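Local coordinates for cobalamin biosynthesis protein CobN (PDB 7C6O) that probably acts as the large catalytic subunit of cobaltochelatase, which inserts cobalt into a corrin ring during cobalamin (vitamin B12) biosynthesis, at residues Y195-H200 and P224-S229; A202-Y207 and L336-A341; V248-A253 and G286-S291. All coordinates share one frame; numbering follows the deposited sequence. Where two conformers were deposited one is given.

Contact 1: residues Y195-H200 and P224-S229; sequences YYRAQH and PLYCAS
His200 lays its imidazole over one face of the Tyr226 phenol in an offset stack: the ring centroids are 3.8 Å apart and the planes only 14° from parallel. The overlap is lopsided, since Tyr226 CE1 sits above the centre of the imidazole while His200 CD2 lies toward the phenol rim. With CG anti to the backbone N (chi1 -173°), His200 swings out from the helix across the strand. A hydrogen bond between His200 ND1 and Tyr195 OH, 2.8 Å, in which either group may donate, helps set its rotation. Tyr195 in turn offers a ring face to Tyr226 CB, a CH-pi contact of 3.7 Å to the centroid. Beneath these groups runs the parallel pairing of a beta-alpha-beta unit, strands 190-196 and 221-227, here made by Tyr195 N to Leu225 O at 3.0 Å and Cys227 N to Tyr195 O at 3.0 Å. Arg197 N, just inside the helix, continues it to Cys227 O at 2.9 Å, with the donor well above the carbonyl plane. The Arg197 chain runs extended past the Tyr226 ring, CG to CD2 3.8 Å, and carries its guanidinium to the carbonyls of Pro174 and Thr173.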
loop_
_atom_site.group_PDB
_atom_site.type_symbol
_atom_site.label_atom_id
_atom_site.label_comp_id
_atom_site.label_asym_id
_atom_site.label_seq_id
_atom_site.Cartn_x
_atom_site.Cartn_y
_atom_site.Cartn_z
ATOM N N TYR A 195 0.732 14.135 -23.835
ATOM C CA TYR A 195 1.480 15.149 -23.106
ATOM C C TYR A 195 0.716 16.467 -23.134
ATOM O O TYR A 195 -0.285 16.620 -23.837
ATOM C CB TYR A 195 2.900 15.317 -23.669
ATOM C CG TYR A 195 2.983 15.840 -25.087
ATOM C CD1 TYR A 195 2.712 15.014 -26.171
ATOM C CD2 TYR A 195 3.365 17.153 -25.343
ATOM C CE1 TYR A 195 2.799 15.485 -27.469
ATOM C CE2 TYR A 195 3.456 17.633 -26.638
ATOM C CZ TYR A 195 3.173 16.795 -27.699
ATOM O OH TYR A 195 3.262 17.266 -28.992
ATOM N N TYR A 196 1.200 17.425 -22.348
ATOM C CA TYR A 196 0.470 18.665 -22.130
ATOM C C TYR A 196 0.643 19.638 -23.290
ATOM O O TYR A 196 1.731 19.772 -23.861
ATOM C CB TYR A 196 0.918 19.320 -20.824
ATOM C CG TYR A 196 0.139 18.831 -19.625
ATOM C CD1 TYR A 196 -1.251 18.817 -19.640
ATOM C CD2 TYR A 196 0.788 18.368 -18.488
ATOM C CE1 TYR A 196 -1.975 18.366 -18.550
ATOM C CE2 TYR A 196 0.074 17.911 -17.395
ATOM C CZ TYR A 196 -1.306 17.914 -17.432
ATOM O OH TYR A 196 -2.025 17.462 -16.348
ATOM N N ARG A 197 -0.455 20.322 -23.625
ATOM C CA ARG A 197 -0.454 21.320 -24.690
ATOM C C ARG A 197 0.539 22.440 -24.409
ATOM O O ARG A 197 1.165 22.963 -25.340
ATOM C CB ARG A 197 -1.870 21.877 -24.853
ATOM C CG ARG A 197 -2.059 22.930 -25.933
ATOM C CD ARG A 197 -3.531 23.319 -26.009
ATOM N NE ARG A 197 -3.812 24.277 -27.071
ATOM C CZ ARG A 197 -3.783 25.595 -26.907
ATOM N NH1 ARG A 197 -3.480 26.108 -25.723
ATOM N NH2 ARG A 197 -4.056 26.399 -27.927
ATOM N N ALA A 198 0.707 22.810 -23.137
ATOM C CA ALA A 198 1.637 23.879 -22.788
ATOM C C ALA A 198 3.059 23.547 -23.225
ATOM O O ALA A 198 3.811 24.436 -23.643
ATOM C CB ALA A 198 1.586 24.148 -21.285
ATOM N N GLN A 199 3.450 22.273 -23.134
ATOM C CA GLN A 199 4.781 21.884 -23.586
ATOM C C GLN A 199 4.881 21.934 -25.105
ATOM O O GLN A 199 5.925 22.308 -25.652
ATOM C CB GLN A 199 5.128 20.486 -23.073
ATOM C CG GLN A 199 5.052 20.343 -21.564
ATOM C CD GLN A 199 6.012 21.264 -20.839
ATOM O OE1 GLN A 199 7.140 21.484 -21.284
ATOM N NE2 GLN A 199 5.568 21.813 -19.715
ATOM N N HIS A 200 3.810 21.554 -25.804
ATOM C CA HIS A 200 3.816 21.631 -27.261
ATOM C C HIS A 200 3.982 23.073 -27.726
ATOM O O HIS A 200 4.787 23.362 -28.619
ATOM C CB HIS A 200 2.528 21.027 -27.824
ATOM C CG HIS A 200 2.521 20.911 -29.316
ATOM N ND1 HIS A 200 3.171 19.897 -29.987
ATOM C CD2 HIS A 200 1.947 21.685 -30.269
ATOM C CE1 HIS A 200 2.995 20.048 -31.288
ATOM N NE2 HIS A 200 2.256 21.127 -31.486
ATOM N N PRO A 224 2.083 10.436 -30.800
ATOM C CA PRO A 224 2.186 11.509 -29.800
ATOM C C PRO A 224 1.061 12.523 -29.964
ATOM O O PRO A 224 0.864 13.085 -31.044
ATOM C CB PRO A 224 3.552 12.138 -30.093
ATOM C CG PRO A 224 3.785 11.856 -31.540
ATOM C CD PRO A 224 3.142 10.525 -31.821
ATOM N N LEU A 225 0.324 12.754 -28.881
ATOM C CA LEU A 225 -0.813 13.664 -28.881
ATOM C C LEU A 225 -0.697 14.613 -27.699
ATOM O O LEU A 225 -0.463 14.171 -26.569
ATOM C CB LEU A 225 -2.138 12.893 -28.807
ATOM C CG LEU A 225 -2.439 11.927 -29.954
ATOM C CD1 LEU A 225 -3.636 11.047 -29.619
ATOM C CD2 LEU A 225 -2.687 12.699 -31.239
ATOM N N TYR A 226 -0.855 15.909 -27.954
ATOM C CA TYR A 226 -0.904 16.895 -26.885
ATOM C C TYR A 226 -2.348 17.299 -26.619
ATOM O O TYR A 226 -3.203 17.233 -27.505
ATOM C CB TYR A 226 -0.060 18.130 -27.218
ATOM C CG TYR A 226 -0.532 18.921 -28.419
ATOM C CD1 TYR A 226 -0.028 18.662 -29.686
ATOM C CD2 TYR A 226 -1.472 19.937 -28.282
ATOM C CE1 TYR A 226 -0.451 19.389 -30.785
ATOM C CE2 TYR A 226 -1.905 20.665 -29.378
ATOM C CZ TYR A 226 -1.390 20.387 -30.625
ATOM O OH TYR A 226 -1.814 21.108 -31.718
ATOM N N CYS A 227 -2.613 17.712 -25.383
ATOM C CA CYS A 227 -3.952 18.132 -24.994
ATOM C C CYS A 227 -3.860 18.921 -23.700
ATOM O O CYS A 227 -2.863 18.852 -22.975
ATOM C CB CYS A 227 -4.894 16.935 -24.822
ATOM S SG CYS A 227 -4.508 15.894 -23.401
ATOM N N ALA A 228 -4.921 19.676 -23.415
ATOM C CA ALA A 228 -4.957 20.437 -22.173
ATOM C C ALA A 228 -5.294 19.556 -20.977
ATOM O O ALA A 228 -4.773 19.785 -19.879
ATOM C CB ALA A 228 -5.963 21.585 -22.284
ATOM N N SER A 229 -6.144 18.549 -21.166
ATOM C CA SER A 229 -6.549 17.680 -20.071
ATOM C C SER A 229 -7.186 16.423 -20.639
ATOM O O SER A 229 -7.889 16.479 -21.649
ATOM C CB SER A 229 -7.535 18.388 -19.132
ATOM O OG SER A 229 -8.092 17.479 -18.196
#

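Contact 2: residues A202-Y207 and L336-A341; sequences AGNTGY and LISYVA
Tyr207 and Tyr339 lie side by side and point the same way, and this pair carries the close-packed half of the contact. Tyr339 CB stands over one face of the Tyr207 ring, 4.3 Å from its centroid, as a CH-pi contact. The two rings are oblique, planes 43° apart and centroids 5.8 Å distant, so the aliphatic carbon does more of the touching than the second ring. In Tyr207, CG is wedged between the backbone N and the carbonyl carbon (chi1 71°), which turns a face of the ring to Tyr339 CB; Tyr207 CB also meets Ala341 CB at 4.3 Å. At the amino end of helix 206-217, a water accepts from Tyr207 N at 2.8 Å and donates to Tyr339 O, though that 2.5 Å leg is short and doubtful. The other half is looser and partly solvent-exposed. There Asn204, deposited in two conformers, brings ND2 to 2.9 Å from Ile337 O in the conformer given, while its OD1 stays 3.9 Å from Ser338 OG. Strand 337-341 is one of the sheet's two outermost, bonded antiparallel to strand 321-331; Tyr207 also packs on Ser327 there and on Tyr195, and Asn204 touches helix 49-58 and Gln199.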
loop_
_atom_site.group_PDB
_atom_site.type_symbol
_atom_site.label_atom_id
_atom_site.label_comp_id
_atom_site.label_asym_id
_atom_site.label_seq_id
_atom_site.Cartn_x
_atom_site.Cartn_y
_atom_site.Cartn_z
ATOM N N ALA A 202 5.310 25.582 -26.108
ATOM C CA ALA A 202 6.643 26.069 -25.777
ATOM C C ALA A 202 7.715 25.511 -26.704
ATOM O O ALA A 202 8.799 26.097 -26.798
ATOM C CB ALA A 202 6.983 25.719 -24.328
ATOM N N GLY A 203 7.439 24.406 -27.391
ATOM C CA GLY A 203 8.462 23.727 -28.159
ATOM C C GLY A 203 9.311 22.761 -27.364
ATOM O O GLY A 203 10.283 22.225 -27.908
ATOM N N ASN A 204 8.984 22.531 -26.091
ATOM C CA ASN A 204 9.719 21.580 -25.253
ATOM C C ASN A 204 9.120 20.184 -25.429
ATOM O O ASN A 204 8.475 19.621 -24.544
ATOM C CB ASN A 204 9.690 22.019 -23.795
ATOM C CG ASN A 204 10.811 22.982 -23.450
ATOM O OD1 ASN A 204 11.803 23.087 -24.173
ATOM N ND2 ASN A 204 10.664 23.681 -22.330
ATOM N N THR A 205 9.344 19.623 -26.615
ATOM C CA THR A 205 8.822 18.304 -26.944
ATOM C C THR A 205 9.918 17.256 -27.076
ATOM O O THR A 205 9.634 16.128 -27.497
ATOM C CB THR A 205 7.991 18.363 -28.229
ATOM O OG1 THR A 205 8.776 18.922 -29.290
ATOM C CG2 THR A 205 6.745 19.212 -28.017
ATOM N N GLY A 206 11.157 17.594 -26.713
ATOM C CA GLY A 206 12.243 16.636 -26.833
ATOM C C GLY A 206 12.025 15.380 -26.009
ATOM O O GLY A 206 12.393 14.281 -26.431
ATOM N N TYR A 207 11.425 15.521 -24.823
ATOM C CA TYR A 207 11.158 14.338 -24.007
ATOM C C TYR A 207 10.131 13.428 -24.670
ATOM O O TYR A 207 10.199 12.203 -24.513
ATOM C CB TYR A 207 10.708 14.742 -22.597
ATOM C CG TYR A 207 9.319 15.346 -22.476
ATOM C CD1 TYR A 207 8.297 14.658 -21.829
ATOM C CD2 TYR A 207 9.035 16.607 -22.987
ATOM C CE1 TYR A 207 7.026 15.207 -21.703
ATOM C CE2 TYR A 207 7.768 17.162 -22.865
ATOM C CZ TYR A 207 6.769 16.457 -22.225
ATOM O OH TYR A 207 5.513 17.009 -22.106
ATOM N N LEU A 336 14.192 29.057 -16.939
ATOM C CA LEU A 336 13.352 28.371 -17.910
ATOM C C LEU A 336 13.490 26.864 -17.735
ATOM O O LEU A 336 14.603 26.345 -17.600
ATOM C CB LEU A 336 13.720 28.781 -19.336
ATOM C CG LEU A 336 13.555 30.267 -19.669
ATOM C CD1 LEU A 336 13.636 30.493 -21.170
ATOM C CD2 LEU A 336 12.249 30.810 -19.110
ATOM N N ILE A 337 12.360 26.173 -17.750
ATOM C CA ILE A 337 12.283 24.751 -17.444
ATOM C C ILE A 337 12.275 23.955 -18.739
ATOM O O ILE A 337 11.631 24.346 -19.722
ATOM C CB ILE A 337 11.028 24.449 -16.603
ATOM C CG1 ILE A 337 11.051 25.256 -15.305
ATOM C CG2 ILE A 337 10.911 22.959 -16.319
ATOM C CD1 ILE A 337 9.716 25.295 -14.592
ATOM N N SER A 338 12.992 22.836 -18.742
ATOM C CA SER A 338 12.951 21.883 -19.838
ATOM C C SER A 338 12.968 20.476 -19.261
ATOM O O SER A 338 13.599 20.221 -18.232
ATOM C CB SER A 338 14.126 22.077 -20.803
ATOM O OG SER A 338 14.112 21.094 -21.822
ATOM N N TYR A 339 12.257 19.568 -19.918
ATOM C CA TYR A 339 12.230 18.167 -19.519
ATOM C C TYR A 339 13.175 17.382 -20.419
ATOM O O TYR A 339 12.999 17.353 -21.642
ATOM C CB TYR A 339 10.810 17.607 -19.576
ATOM C CG TYR A 339 9.968 18.035 -18.393
ATOM C CD1 TYR A 339 9.212 19.200 -18.435
ATOM C CD2 TYR A 339 9.946 17.281 -17.224
ATOM C CE1 TYR A 339 8.449 19.596 -17.353
ATOM C CE2 TYR A 339 9.186 17.669 -16.137
ATOM C CZ TYR A 339 8.440 18.828 -16.206
ATOM O OH TYR A 339 7.682 19.216 -15.124
ATOM N N VAL A 340 14.182 16.761 -19.811
ATOM C CA VAL A 340 15.235 16.050 -20.524
ATOM C C VAL A 340 15.037 14.558 -20.296
ATOM O O VAL A 340 14.895 14.111 -19.151
ATOM C CB VAL A 340 16.627 16.508 -20.060
ATOM C CG1 VAL A 340 17.709 15.792 -20.835
ATOM C CG2 VAL A 340 16.761 18.017 -20.214
ATOM N N ALA A 341 15.036 13.788 -21.380
ATOM C CA ALA A 341 14.679 12.380 -21.311
ATOM C C ALA A 341 15.894 11.494 -21.067
ATOM O O ALA A 341 17.012 11.794 -21.498
ATOM C CB ALA A 341 13.974 11.942 -22.595
HETATM O O HOH W 1 11.809 18.085 -23.706
#

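Contact 3: residues V248-A253 and G286-S291; sequences VVTVLA and GLCLTS
Val249 and Gly286 make the one hydrogen bond of this contact, Gly286 N donating to Val249 O over 3.0 Å. The N-H...O angle of 143° shows a bent bond, and the donor is tilted 21° from the carbonyl plane. Val249 also bonds through its backbone to Leu284, the two links expected of a residue flanked by a parallel neighbour, here strands 246-249 and 283-289 of a beta-alpha-beta unit. Beside this bond, methyl branches of Val248 and Thr250 reach the other strand, one meeting only backbone and the other a sulfur as well. Val248 uses CG1, which comes within 3.9 Å of Gly286 N and 4.1 Å of Gly286 CA; glycine has no side chain there, so the methyl lies directly against backbone. Thr250 is the more telling conformer. Its OG1 sits between the backbone N and the carbonyl carbon (chi1 66°), a rotation that sends the hydroxyl to the carbonyl O of Leu194, to which it is hydrogen-bonded, and turns CG2 to strand 283-289. That methyl touches Gly286 O at 3.7 Å and Cys288 SG at 3.7 Å. Cys288 meets it from its own side: SG lies anti to the carbonyl carbon, beside the backbone N, and also approaches Thr250 CB at 3.8 Å. Phe326 of strand 321-331 packs on both Thr250 and Cys288. Past Thr250, Val251 O is hydrogen-bonded by the side chains of Arg320 and Gln285. Chemically, the threonine is split between its two neighbours, its polar atom satisfied by strand 190-196 and its methyl set against sulfur, while a single backbone bond and dispersion contacts, without any charged pair, are all that joins these segments.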
loop_
_atom_site.group_PDB
_atom_site.type_symbol
_atom_site.label_atom_id
_atom_site.label_comp_id
_atom_site.label_asym_id
_atom_site.label_seq_id
_atom_site.Cartn_x
_atom_site.Cartn_y
_atom_site.Cartn_z
ATOM N N VAL A 248 0.563 5.748 -23.196
ATOM C CA VAL A 248 1.460 6.267 -22.169
ATOM C C VAL A 248 1.066 7.715 -21.914
ATOM O O VAL A 248 1.096 8.545 -22.829
ATOM C CB VAL A 248 2.934 6.163 -22.587
ATOM C CG1 VAL A 248 3.823 6.721 -21.489
ATOM C CG2 VAL A 248 3.307 4.721 -22.892
ATOM N N VAL A 249 0.689 8.027 -20.677
ATOM C CA VAL A 249 0.203 9.355 -20.328
ATOM C C VAL A 249 1.223 10.034 -19.425
ATOM O O VAL A 249 1.847 9.391 -18.573
ATOM C CB VAL A 249 -1.187 9.305 -19.663
ATOM C CG1 VAL A 249 -2.196 8.687 -20.615
ATOM C CG2 VAL A 249 -1.142 8.534 -18.351
ATOM N N THR A 250 1.407 11.337 -19.638
ATOM C CA THR A 250 2.264 12.159 -18.792
ATOM C C THR A 250 1.481 13.305 -18.166
ATOM O O THR A 250 2.076 14.283 -17.702
ATOM C CB THR A 250 3.458 12.697 -19.586
ATOM O OG1 THR A 250 2.998 13.603 -20.595
ATOM C CG2 THR A 250 4.211 11.557 -20.254
ATOM N N VAL A 251 0.156 13.199 -18.144
ATOM C CA VAL A 251 -0.708 14.236 -17.606
ATOM C C VAL A 251 -1.330 13.740 -16.302
ATOM O O VAL A 251 -1.240 12.565 -15.948
ATOM C CB VAL A 251 -1.794 14.655 -18.617
ATOM C CG1 VAL A 251 -1.148 15.176 -19.892
ATOM C CG2 VAL A 251 -2.709 13.475 -18.923
ATOM N N LEU A 252 -1.975 14.660 -15.585
ATOM C CA LEU A 252 -2.603 14.350 -14.309
ATOM C C LEU A 252 -3.802 13.422 -14.500
ATOM O O LEU A 252 -4.273 13.182 -15.616
ATOM C CB LEU A 252 -3.042 15.637 -13.606
ATOM C CG LEU A 252 -2.076 16.321 -12.634
ATOM C CD1 LEU A 252 -0.625 16.133 -13.040
ATOM C CD2 LEU A 252 -2.411 17.802 -12.538
ATOM N N ALA A 253 -4.305 12.904 -13.379
ATOM C CA ALA A 253 -5.433 11.980 -13.412
ATOM C C ALA A 253 -6.679 12.661 -13.969
ATOM O O ALA A 253 -6.865 13.874 -13.842
ATOM C CB ALA A 253 -5.721 11.434 -12.012
ATOM N N GLY A 286 3.733 7.266 -17.590
ATOM C CA GLY A 286 5.157 7.485 -17.735
ATOM C C GLY A 286 5.563 8.683 -16.908
ATOM O O GLY A 286 5.096 9.798 -17.158
ATOM N N LEU A 287 6.417 8.474 -15.912
ATOM C CA LEU A 287 6.694 9.519 -14.938
ATOM C C LEU A 287 7.640 10.562 -15.525
ATOM O O LEU A 287 8.642 10.223 -16.163
ATOM C CB LEU A 287 7.278 8.913 -13.663
ATOM C CG LEU A 287 6.446 7.800 -13.017
ATOM C CD1 LEU A 287 7.154 7.241 -11.796
ATOM C CD2 LEU A 287 5.050 8.297 -12.648
ATOM N N CYS A 288 7.303 11.830 -15.321
ATOM C CA CYS A 288 8.124 12.967 -15.731
ATOM C C CYS A 288 8.370 13.788 -14.470
ATOM O O CYS A 288 7.530 14.604 -14.084
ATOM C CB CYS A 288 7.433 13.792 -16.810
ATOM S SG CYS A 288 7.071 12.875 -18.315
ATOM N N LEU A 289 9.512 13.564 -13.828
ATOM C CA LEU A 289 9.735 14.132 -12.509
ATOM C C LEU A 289 9.919 15.641 -12.589
ATOM O O LEU A 289 10.566 16.161 -13.504
ATOM C CB LEU A 289 10.954 13.490 -11.850
ATOM C CG LEU A 289 10.898 11.966 -11.725
ATOM C CD1 LEU A 289 11.948 11.472 -10.745
ATOM C CD2 LEU A 289 9.508 11.508 -11.306
ATOM N N THR A 290 9.329 16.346 -11.625
ATOM C CA THR A 290 9.551 17.778 -11.463
ATOM C C THR A 290 10.800 18.079 -10.647
ATOM O O THR A 290 10.920 19.170 -10.078
ATOM C CB THR A 290 8.329 18.433 -10.815
ATOM O OG1 THR A 290 8.124 17.884 -9.509
ATOM C CG2 THR A 290 7.091 18.187 -11.656
ATOM N N SER A 291 11.721 17.123 -10.578
ATOM C CA SER A 291 12.995 17.229 -9.892
ATOM C C SER A 291 14.102 16.781 -10.835
ATOM O O SER A 291 13.850 16.008 -11.765
ATOM C CB SER A 291 13.003 16.373 -8.616
ATOM O OG SER A 291 12.483 15.081 -8.873
#

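How the contacts relate
All three contacts reach one sheet, whose five parallel strands follow the flavodoxin-like order 2-1-3-4-5. Contacts 1 and 3 have centres about 12 Å apart and flank the pairing of strands 190-196 and 246-249; Tyr196 OH probably hydrogen-bonds Leu252 N (2.9 Å), and Tyr195 CA comes to 3.3 Å from Thr250 OG1. Contact 2, centred about 12 Å from contact 1 and 13 Å from contact 3, lies at edge strand 337-341 and meets both: Tyr207 OH packs 3.5 Å from Tyr195 CB, and Tyr339 CE2 lies 3.3 Å from Leu289 O. Contact 3 is nested in the loop that contact 2 closes. The bound sodium ion, at Asp125 and Ser127, is coordinated by none of these segments.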